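Local coordinates for rifin (Plasmodium falciparum, PDB 7JZI), which belongs to the variant surface antigens of the malaria parasite and, through its helical extracellular region, probably binds host immune receptors, at residues Ala18-Gly23 against Ser51-Val56; Lys32-Asp37 against Cys82-Lys87; Ile61-Glu66 against Asp103-Val108. One frame throughout, in Å; residues are numbered along the deposited sequence.

Three contacts illustrate how a small helical, strand-free domain is tied together by links of overlapping span. From the N terminus, helix 8-33 contributes its middle to contact 1, which closes a loop when the chain comes back at 51-56, in the connection between helices 43-50 and 56-70. The end of the same helix opens contact 2, closed at 82-87 by the short helix 84-88. Contact 2 therefore crosses contact 1. Contact 3 opens at 61-66, after contact 1 has closed, and ends at 103-108 on helix 101-127, so it follows contact 1 in series and crosses contact 2. Contacts 2 and 3 touch, L34 meeting V108 and V36 meeting I63, whereas contact 1 remains separate.

Contact 1 of 3, residues Ala18-Gly23 against Ser51-Val56; sequences AGDIHG and SHYTEV
The turn joining helices 43-50 and 56-70 delivers one aromatic side chain, Y53, to a glycine-bearing stretch of helix 8-33 at G19, D20 and G23. At the start of this turn S51 leaves helical geometry with positive phi, and at its far end E55 occupies the N-cap position of the next helix; Y53 lies between, in a short 3-10 segment. With chi1 at 79°, its CG sits between the backbone N and the carbonyl carbon, and the ring is carried to helix 8-33. G23 meets one ring face with its backbone: G23 O is 3.9 Å from Y53 CD1, and its C lies over the plane, offset toward the rim. D20 approaches differently. Its carboxylate comes to the ring edge, in the ring plane, where D20 OD1 is 3.8 Å from Y53 CE2, and the two flat groups are inclined by 69°. The D20 carbonyl O also approaches Y53 CD2, at 3.9 Å. These are van der Waals approaches of oxygen to ring carbon. Y53 also touches A116 of helix 101-127, and the aromatic side chain from an interhelical turn thus becomes a packing element of the rifin helical bundle.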
ATOM      1  N   ALA B  18     -32.153  11.384   6.263  1.00184.37           N
ATOM      2  CA  ALA B  18     -31.220  12.167   7.067  1.00180.81           C
ATOM      3  C   ALA B  18     -30.047  11.319   7.543  1.00183.24           C
ATOM      4  O   ALA B  18     -28.894  11.771   7.517  1.00177.36           O
ATOM      5  CB  ALA B  18     -31.945  12.788   8.260  1.00172.44           C
ATOM      6  N   GLY B  19     -30.315  10.078   7.959  1.00192.34           N
ATOM      7  CA  GLY B  19     -29.246   9.228   8.444  1.00183.04           C
ATOM      8  C   GLY B  19     -28.286   8.799   7.356  1.00182.00           C
ATOM      9  O   GLY B  19     -27.086   8.704   7.601  1.00181.94           O
ATOM     10  N   ASP B  20     -28.780   8.596   6.133  1.00183.93           N
ATOM     11  CA  ASP B  20     -27.873   8.283   5.031  1.00180.90           C
ATOM     12  C   ASP B  20     -26.960   9.463   4.723  1.00178.95           C
ATOM     13  O   ASP B  20     -25.720   9.328   4.690  1.00181.99           O
ATOM     14  CB  ASP B  20     -28.673   7.905   3.785  1.00179.17           C
ATOM     15  CG  ASP B  20     -29.161   6.475   3.815  1.00174.16           C
ATOM     16  OD1 ASP B  20     -28.815   5.742   4.764  1.00172.94           O
ATOM     17  OD2 ASP B  20     -29.901   6.090   2.885  1.00172.71           O
ATOM     18  N   ILE B  21     -27.563  10.638   4.506  1.00173.25           N
ATOM     19  CA  ILE B  21     -26.754  11.796   4.141  1.00164.40           C
ATOM     20  C   ILE B  21     -25.760  12.143   5.235  1.00164.02           C
ATOM     21  O   ILE B  21     -24.629  12.526   4.947  1.00164.49           O
ATOM     22  CB  ILE B  21     -27.632  13.013   3.771  1.00157.87           C
ATOM     23  CG1 ILE B  21     -28.554  13.448   4.922  1.00158.66           C
ATOM     24  CG2 ILE B  21     -28.423  12.724   2.519  1.00153.16           C
ATOM     25  CD1 ILE B  21     -27.997  14.535   5.835  1.00146.07           C
ATOM     26  N   HIS B  22     -26.141  12.029   6.492  1.00164.68           N
ATOM     27  CA  HIS B  22     -25.173  12.355   7.519  1.00170.51           C
ATOM     28  C   HIS B  22     -24.160  11.238   7.733  1.00170.64           C
ATOM     29  O   HIS B  22     -23.020  11.530   8.092  1.00167.35           O
ATOM     30  CB  HIS B  22     -25.895  12.852   8.774  1.00179.12           C
ATOM     31  CG  HIS B  22     -24.985  13.261   9.894  1.00178.45           C
ATOM     32  ND1 HIS B  22     -23.622  13.381   9.766  1.00169.91           N
ATOM     33  CD2 HIS B  22     -25.260  13.773  11.112  1.00177.69           C
ATOM     34  CE1 HIS B  22     -23.090  13.785  10.899  1.00164.22           C
ATOM     35  NE2 HIS B  22     -24.073  14.046  11.735  1.00171.69           N
ATOM     36  N   GLY B  23     -24.554   9.964   7.644  1.00178.49           N
ATOM     37  CA  GLY B  23     -23.577   8.903   7.814  1.00166.85           C
ATOM     38  C   GLY B  23     -22.463   8.935   6.787  1.00163.43           C
ATOM     39  O   GLY B  23     -21.359   8.464   7.063  1.00154.88           O
ATOM     40  N   SER B  51     -23.316   7.505  -3.534  1.00163.64           N
ATOM     41  CA  SER B  51     -23.871   7.367  -2.150  1.00165.00           C
ATOM     42  C   SER B  51     -23.585   5.987  -1.547  1.00164.60           C
ATOM     43  O   SER B  51     -22.404   5.640  -1.535  1.00163.00           O
ATOM     44  CB  SER B  51     -25.337   7.719  -2.092  1.00169.87           C
ATOM     45  OG  SER B  51     -25.775   7.858  -0.749  1.00170.89           O
ATOM     46  N   HIS B  52     -24.589   5.289  -0.976  1.00174.38           N
ATOM     47  CA  HIS B  52     -24.396   3.905  -0.502  1.00165.93           C
ATOM     48  C   HIS B  52     -23.165   3.768   0.405  1.00170.74           C
ATOM     49  O   HIS B  52     -22.308   2.900   0.218  1.00173.67           O
ATOM     50  CB  HIS B  52     -24.347   2.917  -1.680  1.00158.28           C
ATOM     51  CG  HIS B  52     -23.203   3.127  -2.631  1.00159.36           C
ATOM     52  ND1 HIS B  52     -23.385   3.539  -3.933  1.00158.30           N
ATOM     53  CD2 HIS B  52     -21.868   2.953  -2.478  1.00158.77           C
ATOM     54  CE1 HIS B  52     -22.212   3.624  -4.535  1.00158.68           C
ATOM     55  NE2 HIS B  52     -21.275   3.274  -3.674  1.00157.50           N
ATOM     56  N   TYR B  53     -23.133   4.602   1.450  1.00167.79           N
ATOM     57  CA  TYR B  53     -21.934   4.765   2.276  1.00163.24           C
ATOM     58  C   TYR B  53     -21.405   3.442   2.846  1.00161.26           C
ATOM     59  O   TYR B  53     -20.194   3.193   2.792  1.00163.30           O
ATOM     60  CB  TYR B  53     -22.216   5.855   3.322  1.00160.04           C
ATOM     61  CG  TYR B  53     -23.017   5.476   4.545  1.00164.12           C
ATOM     62  CD1 TYR B  53     -22.407   4.927   5.656  1.00157.21           C
ATOM     63  CD2 TYR B  53     -24.403   5.628   4.565  1.00171.03           C
ATOM     64  CE1 TYR B  53     -23.152   4.576   6.772  1.00161.71           C
ATOM     65  CE2 TYR B  53     -25.144   5.284   5.665  1.00171.45           C
ATOM     66  CZ  TYR B  53     -24.518   4.768   6.770  1.00169.64           C
ATOM     67  OH  TYR B  53     -25.277   4.428   7.862  1.00170.91           O
ATOM     68  N   THR B  54     -22.287   2.532   3.279  1.00159.67           N
ATOM     69  CA  THR B  54     -21.804   1.319   3.930  1.00163.04           C
ATOM     70  C   THR B  54     -21.208   0.321   2.949  1.00167.86           C
ATOM     71  O   THR B  54     -20.869  -0.793   3.359  1.00159.85           O
ATOM     72  CB  THR B  54     -22.895   0.643   4.784  1.00166.95           C
ATOM     73  OG1 THR B  54     -22.487  -0.696   5.144  1.00195.92           O
ATOM     74  CG2 THR B  54     -24.367   0.746   4.230  1.00163.20           C
ATOM     75  N   GLU B  55     -21.044   0.693   1.677  1.00168.79           N
ATOM     76  CA  GLU B  55     -20.182  -0.067   0.783  1.00163.37           C
ATOM     77  C   GLU B  55     -18.710   0.315   0.919  1.00160.19           C
ATOM     78  O   GLU B  55     -17.936  -0.046   0.036  1.00160.62           O
ATOM     79  CB  GLU B  55     -20.639   0.117  -0.667  1.00163.58           C
ATOM     80  CG  GLU B  55     -22.121  -0.113  -0.930  1.00160.54           C
ATOM     81  CD  GLU B  55     -22.420  -0.341  -2.400  1.00160.63           C
ATOM     82  OE1 GLU B  55     -21.724   0.235  -3.254  1.00156.44           O
ATOM     83  OE2 GLU B  55     -23.377  -1.083  -2.699  1.00159.95           O
ATOM     84  N   VAL B  56     -18.318   1.043   1.972  1.00150.85           N
ATOM     85  CA  VAL B  56     -16.945   1.550   2.049  1.00143.79           C
ATOM     86  C   VAL B  56     -15.907   0.435   2.085  1.00143.31           C
ATOM     87  O   VAL B  56     -14.806   0.593   1.541  1.00141.64           O
ATOM     88  CB  VAL B  56     -16.757   2.482   3.260  1.00140.71           C
ATOM     89  CG1 VAL B  56     -17.229   3.882   2.938  1.00142.76           C
ATOM     90  CG2 VAL B  56     -17.482   1.933   4.463  1.00141.94           C
TER

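Contact 2 of 3, residues Lys32-Asp37 against Cys82-Lys87; sequences KALKVD and CVVREK
A valine turned about chi1 to 89° and a leucine with chi1 at -66° and chi2 at -154° bring V84 and L34 together: V84 CG1 lies between its own backbone N and carbonyl carbon, while V84 CG2 reaches across to the C-terminal end of helix 8-33 and the first residue beyond it. There CG2 touches both main chain and side chain. V84 CG2 is 3.8 Å from L34 CA and 3.9 Å from A33 O. On the side-chain side, L34 CD2 closes on V84 CG2 at 4.0 Å, the two apolar side chains crossing at a slant. The other methyl, V84 CG1, rests 3.9 Å from L34 O, so the two methyls of V84 lie against the main chain of A33 and L34. L34 starts out pointing away from V84 and only one of its branches returns; the residue also packs on V108 and L109 of helix 101-127, which makes it a link between three parts of the chain. K35 is where helical geometry is left, its phi being positive, and its side chain heads toward the opposite segment. Bent at chi2 and again at chi4, the chain brings K35 NZ to 3.7 Å from V83 CG1, an ammonium group beside a methyl. K87 NZ stands 6.7 Å from K35 NZ, a like charge not in contact with it. Close by in the sequence, C82 is disulfide-bonded to C71, and R85 makes a hydrogen bond through NH2 to the backbone of another protein chain and a cation-pi contact with an aromatic side chain there. The apolar pair joins the end of helix 8-33 to the start of helix 84-88, the part of the rifin helical bundle whose C82, R85 and E86 meet the chain of another protein.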
ATOM      1  N   LYS B  32     -10.715  11.074   2.634  1.00128.27           N
ATOM      2  CA  LYS B  32      -9.739  12.109   2.322  1.00127.21           C
ATOM      3  C   LYS B  32      -8.624  12.209   3.357  1.00117.57           C
ATOM      4  O   LYS B  32      -7.612  12.868   3.092  1.00107.63           O
ATOM      5  CB  LYS B  32     -10.458  13.447   2.116  1.00120.41           C
ATOM      6  CG  LYS B  32     -11.172  14.018   3.315  1.00136.17           C
ATOM      7  CD  LYS B  32     -12.254  14.982   2.831  1.00144.40           C
ATOM      8  CE  LYS B  32     -13.038  15.593   3.979  1.00148.07           C
ATOM      9  NZ  LYS B  32     -13.931  16.694   3.507  1.00138.20           N
ATOM     10  N   ALA B  33      -8.776  11.564   4.516  1.00117.64           N
ATOM     11  CA  ALA B  33      -7.630  11.348   5.396  1.00108.11           C
ATOM     12  C   ALA B  33      -6.619  10.354   4.824  1.00118.79           C
ATOM     13  O   ALA B  33      -5.414  10.512   5.045  1.00120.19           O
ATOM     14  CB  ALA B  33      -8.112  10.872   6.763  1.00108.94           C
ATOM     15  N   LEU B  34      -7.082   9.322   4.114  1.00117.63           N
ATOM     16  CA  LEU B  34      -6.246   8.362   3.392  1.00107.21           C
ATOM     17  C   LEU B  34      -5.755   8.883   2.045  1.00104.20           C
ATOM     18  O   LEU B  34      -5.024   8.167   1.346  1.00109.81           O
ATOM     19  CB  LEU B  34      -7.051   7.079   3.156  1.00103.74           C
ATOM     20  CG  LEU B  34      -7.453   6.253   4.382  1.00116.30           C
ATOM     21  CD1 LEU B  34      -7.641   4.804   4.005  1.00102.06           C
ATOM     22  CD2 LEU B  34      -6.412   6.382   5.491  1.00126.96           C
ATOM     23  N   LYS B  35      -6.202  10.083   1.658  1.00105.55           N
ATOM     24  CA  LYS B  35      -6.020  10.678   0.327  1.00104.54           C
ATOM     25  C   LYS B  35      -6.578   9.814  -0.798  1.00104.94           C
ATOM     26  O   LYS B  35      -5.958   9.673  -1.860  1.00 95.71           O
ATOM     27  CB  LYS B  35      -4.605  11.078  -0.064  1.00102.23           C
ATOM     28  CG  LYS B  35      -3.969  12.288   0.582  1.00120.44           C
ATOM     29  CD  LYS B  35      -2.644  12.036   1.235  1.00102.57           C
ATOM     30  CE  LYS B  35      -2.041  13.501   1.353  1.00117.40           C
ATOM     31  NZ  LYS B  35      -0.603  13.574   1.183  1.00121.16           N
ATOM     32  N   VAL B  36      -7.723   9.178  -0.576  1.00105.45           N
ATOM     33  CA  VAL B  36      -8.415   8.582  -1.703  1.00 92.13           C
ATOM     34  C   VAL B  36      -8.711   9.663  -2.758  1.00109.19           C
ATOM     35  O   VAL B  36      -8.909   9.354  -3.936  1.00117.10           O
ATOM     36  CB  VAL B  36      -9.681   7.895  -1.166  1.00112.59           C
ATOM     37  CG1 VAL B  36     -10.503   7.307  -2.282  1.00119.36           C
ATOM     38  CG2 VAL B  36      -9.313   6.827  -0.155  1.00111.57           C
ATOM     39  N   ASP B  37      -8.698  10.941  -2.358  1.00126.71           N
ATOM     40  CA  ASP B  37      -8.626  12.122  -3.228  1.00112.93           C
ATOM     41  C   ASP B  37      -7.591  12.120  -4.363  1.00103.95           C
ATOM     42  O   ASP B  37      -7.879  12.589  -5.475  1.00107.20           O
ATOM     43  CB  ASP B  37      -8.500  13.347  -2.311  1.00115.95           C
ATOM     44  CG  ASP B  37      -8.868  14.636  -3.005  1.00152.31           C
ATOM     45  OD1 ASP B  37     -10.023  15.110  -2.927  1.00173.55           O
ATOM     46  OD2 ASP B  37      -7.871  15.310  -3.361  1.00155.32           O
ATOM     47  N   CYS B  82       1.271   7.801  -1.405  1.00 76.49           N
ATOM     48  CA  CYS B  82       2.237   6.843  -0.836  1.00 87.02           C
ATOM     49  C   CYS B  82       2.550   7.150   0.632  1.00 95.60           C
ATOM     50  O   CYS B  82       2.744   6.191   1.383  1.00 91.13           O
ATOM     51  CB  CYS B  82       3.442   6.756  -1.756  1.00 88.15           C
ATOM     52  SG  CYS B  82       3.006   6.254  -3.440  1.00 91.79           S
ATOM     53  N   VAL B  83       2.562   8.414   1.048  1.00 92.40           N
ATOM     54  CA  VAL B  83       2.964   8.765   2.441  1.00 83.64           C
ATOM     55  C   VAL B  83       2.007   8.126   3.446  1.00 87.09           C
ATOM     56  O   VAL B  83       2.451   7.815   4.555  1.00 84.05           O
ATOM     57  CB  VAL B  83       3.066  10.286   2.632  1.00 87.22           C
ATOM     58  CG1 VAL B  83       1.715  10.971   2.523  1.00 93.61           C
ATOM     59  CG2 VAL B  83       3.758  10.657   3.933  1.00 76.62           C
ATOM     60  N   VAL B  84       0.755   7.899   3.070  1.00 86.20           N
ATOM     61  CA  VAL B  84      -0.251   7.392   4.048  1.00 97.00           C
ATOM     62  C   VAL B  84       0.143   6.001   4.548  1.00 95.72           C
ATOM     63  O   VAL B  84      -0.353   5.594   5.606  1.00 95.96           O
ATOM     64  CB  VAL B  84      -1.678   7.420   3.477  1.00 94.27           C
ATOM     65  CG1 VAL B  84      -2.030   6.140   2.740  1.00105.37           C
ATOM     66  CG2 VAL B  84      -2.703   7.706   4.559  1.00112.59           C
ATOM     67  N   ARG B  85       1.011   5.301   3.827  1.00101.00           N
ATOM     68  CA  ARG B  85       1.363   3.918   4.216  1.00 82.89           C
ATOM     69  C   ARG B  85       1.956   3.929   5.623  1.00 93.88           C
ATOM     70  O   ARG B  85       1.680   2.993   6.379  1.00 88.34           O
ATOM     71  CB  ARG B  85       2.359   3.336   3.216  1.00 83.81           C
ATOM     72  CG  ARG B  85       1.731   2.541   2.084  1.00 91.75           C
ATOM     73  CD  ARG B  85       2.796   2.096   1.104  1.00 71.73           C
ATOM     74  NE  ARG B  85       2.312   1.061   0.207  1.00 81.86           N
ATOM     75  CZ  ARG B  85       2.991   0.593  -0.830  1.00 91.91           C
ATOM     76  NH1 ARG B  85       2.471  -0.355  -1.587  1.00 69.42           N
ATOM     77  NH2 ARG B  85       4.186   1.073  -1.106  1.00110.72           N
ATOM     78  N   GLU B  86       2.738   4.948   5.967  1.00 99.27           N
ATOM     79  CA  GLU B  86       3.417   4.950   7.287  1.00 96.99           C
ATOM     80  C   GLU B  86       2.359   4.907   8.381  1.00100.56           C
ATOM     81  O   GLU B  86       2.561   4.192   9.370  1.00 99.99           O
ATOM     82  CB  GLU B  86       4.251   6.215   7.452  1.00102.77           C
ATOM     83  CG  GLU B  86       5.440   6.290   6.516  1.00123.35           C
ATOM     84  CD  GLU B  86       6.194   7.607   6.583  1.00142.61           C
ATOM     85  OE1 GLU B  86       5.608   8.597   7.061  1.00147.34           O
ATOM     86  OE2 GLU B  86       7.366   7.637   6.165  1.00155.47           O
ATOM     87  N   LYS B  87       1.279   5.655   8.201  1.00109.27           N
ATOM     88  CA  LYS B  87       0.176   5.662   9.188  1.00 95.05           C
ATOM     89  C   LYS B  87      -0.454   4.275   9.239  1.00 95.71           C
ATOM     90  O   LYS B  87      -0.847   3.852  10.328  1.00 97.42           O
ATOM     91  CB  LYS B  87      -0.813   6.763   8.809  1.00104.48           C
ATOM     92  CG  LYS B  87      -0.152   8.061   8.361  1.00 96.10           C
ATOM     93  CD  LYS B  87      -1.116   9.198   8.111  1.00118.56           C
ATOM     94  CE  LYS B  87      -0.412  10.468   7.684  1.00127.92           C
ATOM     95  NZ  LYS B  87      -1.346  11.614   7.583  1.00106.04           N
TER

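Contact 3 of 3, residues Ile61-Glu66 against Asp103-Val108; sequences IAIDTE and DAITNV
I63 and D64 on helix 56-70 face I105 on helix 101-127 where two helices of the rifin bundle pass each other, their backbones nearest at D64 and I105, whose CA atoms are 7.5 Å apart. Both segments are helical throughout, and at this separation the end of one isoleucine can meet the other helix. I105 points toward helix 56-70, and with chi2 near 180° (-171°) its ethyl arm is drawn out to full length, putting CD1 at the surface of that helix. There I105 CD1 meets I63 CG2 at 3.6 Å and comes within 4.0 Å of D64 N, resting between a branched side chain and the backbone of the following residue. D64 CB adds a flank, 4.3 Å from I105 CD1. The second branch, I105 CG2, lies 4.1 Å from I63 CG2, so both arms of I105 embrace one methyl of I63. I63 divides its own branches: CG2 serves this interface, whereas the arm ending in CD1 leads away, and the residue also packs on V36 and L39. One turn further along helix 56-70, M67 also touches I105, extending the apolar layer. The side chain of D64 belongs to the margin of this layer; it touches Q101 and K102 at the start of helix 101-127 and lies about 11 Å from the platinum ion held at M98 and K100. Further round helix 56-70, T65 turns its hydroxyl back on its own helix: T65 OG1 donates to A62 O over 3.1 Å, in the carbonyl plane and on a lone pair at a C=O angle of 127°, and the same oxygen also receives the backbone N-H of E66.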
ATOM      1  N   ILE B  61     -10.775  -2.664  -1.256  1.00119.63           N
ATOM      2  CA  ILE B  61      -9.913  -3.574  -2.010  1.00107.74           C
ATOM      3  C   ILE B  61      -9.287  -2.856  -3.200  1.00104.11           C
ATOM      4  O   ILE B  61      -8.079  -2.972  -3.444  1.00 97.35           O
ATOM      5  CB  ILE B  61     -10.692  -4.827  -2.449  1.00114.67           C
ATOM      6  CG1 ILE B  61     -10.963  -5.753  -1.258  1.00110.32           C
ATOM      7  CG2 ILE B  61      -9.926  -5.573  -3.535  1.00 92.01           C
ATOM      8  CD1 ILE B  61     -12.226  -5.424  -0.485  1.00118.62           C
ATOM      9  N   ALA B  62     -10.068  -2.017  -3.884  1.00110.66           N
ATOM     10  CA  ALA B  62      -9.512  -1.217  -4.970  1.00103.04           C
ATOM     11  C   ALA B  62      -8.404  -0.308  -4.462  1.00100.17           C
ATOM     12  O   ALA B  62      -7.339  -0.210  -5.089  1.00 97.94           O
ATOM     13  CB  ALA B  62     -10.612  -0.399  -5.643  1.00109.75           C
ATOM     14  N   ILE B  63      -8.614   0.315  -3.295  1.00 99.07           N
ATOM     15  CA  ILE B  63      -7.589   1.181  -2.714  1.00105.21           C
ATOM     16  C   ILE B  63      -6.278   0.428  -2.596  1.00 90.88           C
ATOM     17  O   ILE B  63      -5.201   0.986  -2.840  1.00 90.60           O
ATOM     18  CB  ILE B  63      -8.042   1.727  -1.347  1.00 96.21           C
ATOM     19  CG1 ILE B  63      -9.242   2.645  -1.503  1.00 92.62           C
ATOM     20  CG2 ILE B  63      -6.942   2.523  -0.706  1.00 80.96           C
ATOM     21  CD1 ILE B  63      -8.927   3.892  -2.278  1.00118.48           C
ATOM     22  N   ASP B  64      -6.344  -0.855  -2.245  1.00 85.16           N
ATOM     23  CA  ASP B  64      -5.105  -1.608  -2.145  1.00 90.01           C
ATOM     24  C   ASP B  64      -4.481  -1.769  -3.524  1.00 91.61           C
ATOM     25  O   ASP B  64      -3.329  -1.368  -3.742  1.00 92.31           O
ATOM     26  CB  ASP B  64      -5.349  -2.969  -1.495  1.00 97.81           C
ATOM     27  CG  ASP B  64      -4.053  -3.704  -1.182  1.00116.22           C
ATOM     28  OD1 ASP B  64      -2.967  -3.098  -1.336  1.00120.62           O
ATOM     29  OD2 ASP B  64      -4.111  -4.892  -0.801  1.00111.03           O
ATOM     30  N   THR B  65      -5.256  -2.279  -4.491  1.00100.53           N
ATOM     31  CA  THR B  65      -4.692  -2.542  -5.813  1.00102.63           C
ATOM     32  C   THR B  65      -4.047  -1.284  -6.362  1.00 90.12           C
ATOM     33  O   THR B  65      -2.836  -1.258  -6.626  1.00 92.39           O
ATOM     34  CB  THR B  65      -5.763  -3.061  -6.783  1.00100.87           C
ATOM     35  OG1 THR B  65      -6.416  -1.958  -7.418  1.00133.21           O
ATOM     36  CG2 THR B  65      -6.788  -3.917  -6.068  1.00114.61           C
ATOM     37  N   GLU B  66      -4.817  -0.195  -6.418  1.00 99.90           N
ATOM     38  CA  GLU B  66      -4.268   1.032  -6.968  1.00 87.19           C
ATOM     39  C   GLU B  66      -3.035   1.467  -6.200  1.00 92.77           C
ATOM     40  O   GLU B  66      -1.994   1.750  -6.809  1.00 91.63           O
ATOM     41  CB  GLU B  66      -5.306   2.143  -6.944  1.00 92.59           C
ATOM     42  CG  GLU B  66      -4.817   3.410  -7.613  1.00 92.74           C
ATOM     43  CD  GLU B  66      -5.848   3.986  -8.544  1.00107.02           C
ATOM     44  OE1 GLU B  66      -6.993   3.497  -8.492  1.00109.43           O
ATOM     45  OE2 GLU B  66      -5.522   4.928  -9.306  1.00102.36           O
ATOM     46  N   ASP B 103      -5.482  -5.334   4.891  1.00115.05           N
ATOM     47  CA  ASP B 103      -6.070  -5.467   6.217  1.00113.80           C
ATOM     48  C   ASP B 103      -6.056  -4.135   6.954  1.00109.74           C
ATOM     49  O   ASP B 103      -7.043  -3.773   7.602  1.00115.39           O
ATOM     50  CB  ASP B 103      -5.339  -6.543   7.015  1.00119.10           C
ATOM     51  CG  ASP B 103      -5.820  -7.941   6.678  1.00116.22           C
ATOM     52  OD1 ASP B 103      -6.957  -8.079   6.171  1.00106.92           O
ATOM     53  OD2 ASP B 103      -5.058  -8.901   6.914  1.00134.09           O
ATOM     54  N   ALA B 104      -4.964  -3.374   6.832  1.00107.91           N
ATOM     55  CA  ALA B 104      -4.901  -2.064   7.473  1.00103.24           C
ATOM     56  C   ALA B 104      -5.923  -1.106   6.874  1.00100.40           C
ATOM     57  O   ALA B 104      -6.569  -0.340   7.602  1.00109.56           O
ATOM     58  CB  ALA B 104      -3.491  -1.489   7.350  1.00100.68           C
ATOM     59  N   ILE B 105      -6.100  -1.151   5.553  1.00 95.02           N
ATOM     60  CA  ILE B 105      -7.088  -0.290   4.915  1.00106.81           C
ATOM     61  C   ILE B 105      -8.487  -0.655   5.391  1.00113.14           C
ATOM     62  O   ILE B 105      -9.307   0.220   5.704  1.00122.88           O
ATOM     63  CB  ILE B 105      -6.954  -0.386   3.384  1.00104.02           C
ATOM     64  CG1 ILE B 105      -5.552   0.042   2.950  1.00104.52           C
ATOM     65  CG2 ILE B 105      -7.983   0.477   2.693  1.00104.32           C
ATOM     66  CD1 ILE B 105      -5.390   0.175   1.461  1.00 97.02           C
ATOM     67  N   THR B 106      -8.775  -1.953   5.483  1.00114.51           N
ATOM     68  CA  THR B 106     -10.085  -2.381   5.957  1.00118.17           C
ATOM     69  C   THR B 106     -10.308  -2.009   7.421  1.00127.00           C
ATOM     70  O   THR B 106     -11.436  -1.715   7.815  1.00132.00           O
ATOM     71  CB  THR B 106     -10.279  -3.884   5.729  1.00123.37           C
ATOM     72  OG1 THR B 106      -9.088  -4.596   6.083  1.00122.85           O
ATOM     73  CG2 THR B 106     -10.638  -4.167   4.266  1.00109.73           C
ATOM     74  N   ASN B 107      -9.259  -2.017   8.250  1.00127.25           N
ATOM     75  CA  ASN B 107      -9.457  -1.590   9.638  1.00125.98           C
ATOM     76  C   ASN B 107      -9.694  -0.085   9.737  1.00120.89           C
ATOM     77  O   ASN B 107     -10.549   0.365  10.517  1.00133.66           O
ATOM     78  CB  ASN B 107      -8.253  -1.969  10.508  1.00133.13           C
ATOM     79  CG  ASN B 107      -8.028  -3.473  10.604  1.00137.98           C
ATOM     80  OD1 ASN B 107      -6.980  -3.978  10.204  1.00143.64           O
ATOM     81  ND2 ASN B 107      -8.998  -4.187  11.160  1.00133.07           N
ATOM     82  N   VAL B 108      -9.004   0.703   8.902  1.00122.52           N
ATOM     83  CA  VAL B 108      -9.296   2.136   8.819  1.00123.33           C
ATOM     84  C   VAL B 108     -10.762   2.360   8.463  1.00133.00           C
ATOM     85  O   VAL B 108     -11.495   3.073   9.163  1.00131.67           O
ATOM     86  CB  VAL B 108      -8.360   2.830   7.812  1.00107.96           C
ATOM     87  CG1 VAL B 108      -8.997   4.097   7.278  1.00114.88           C
ATOM     88  CG2 VAL B 108      -7.034   3.145   8.460  1.00 88.78           C
TER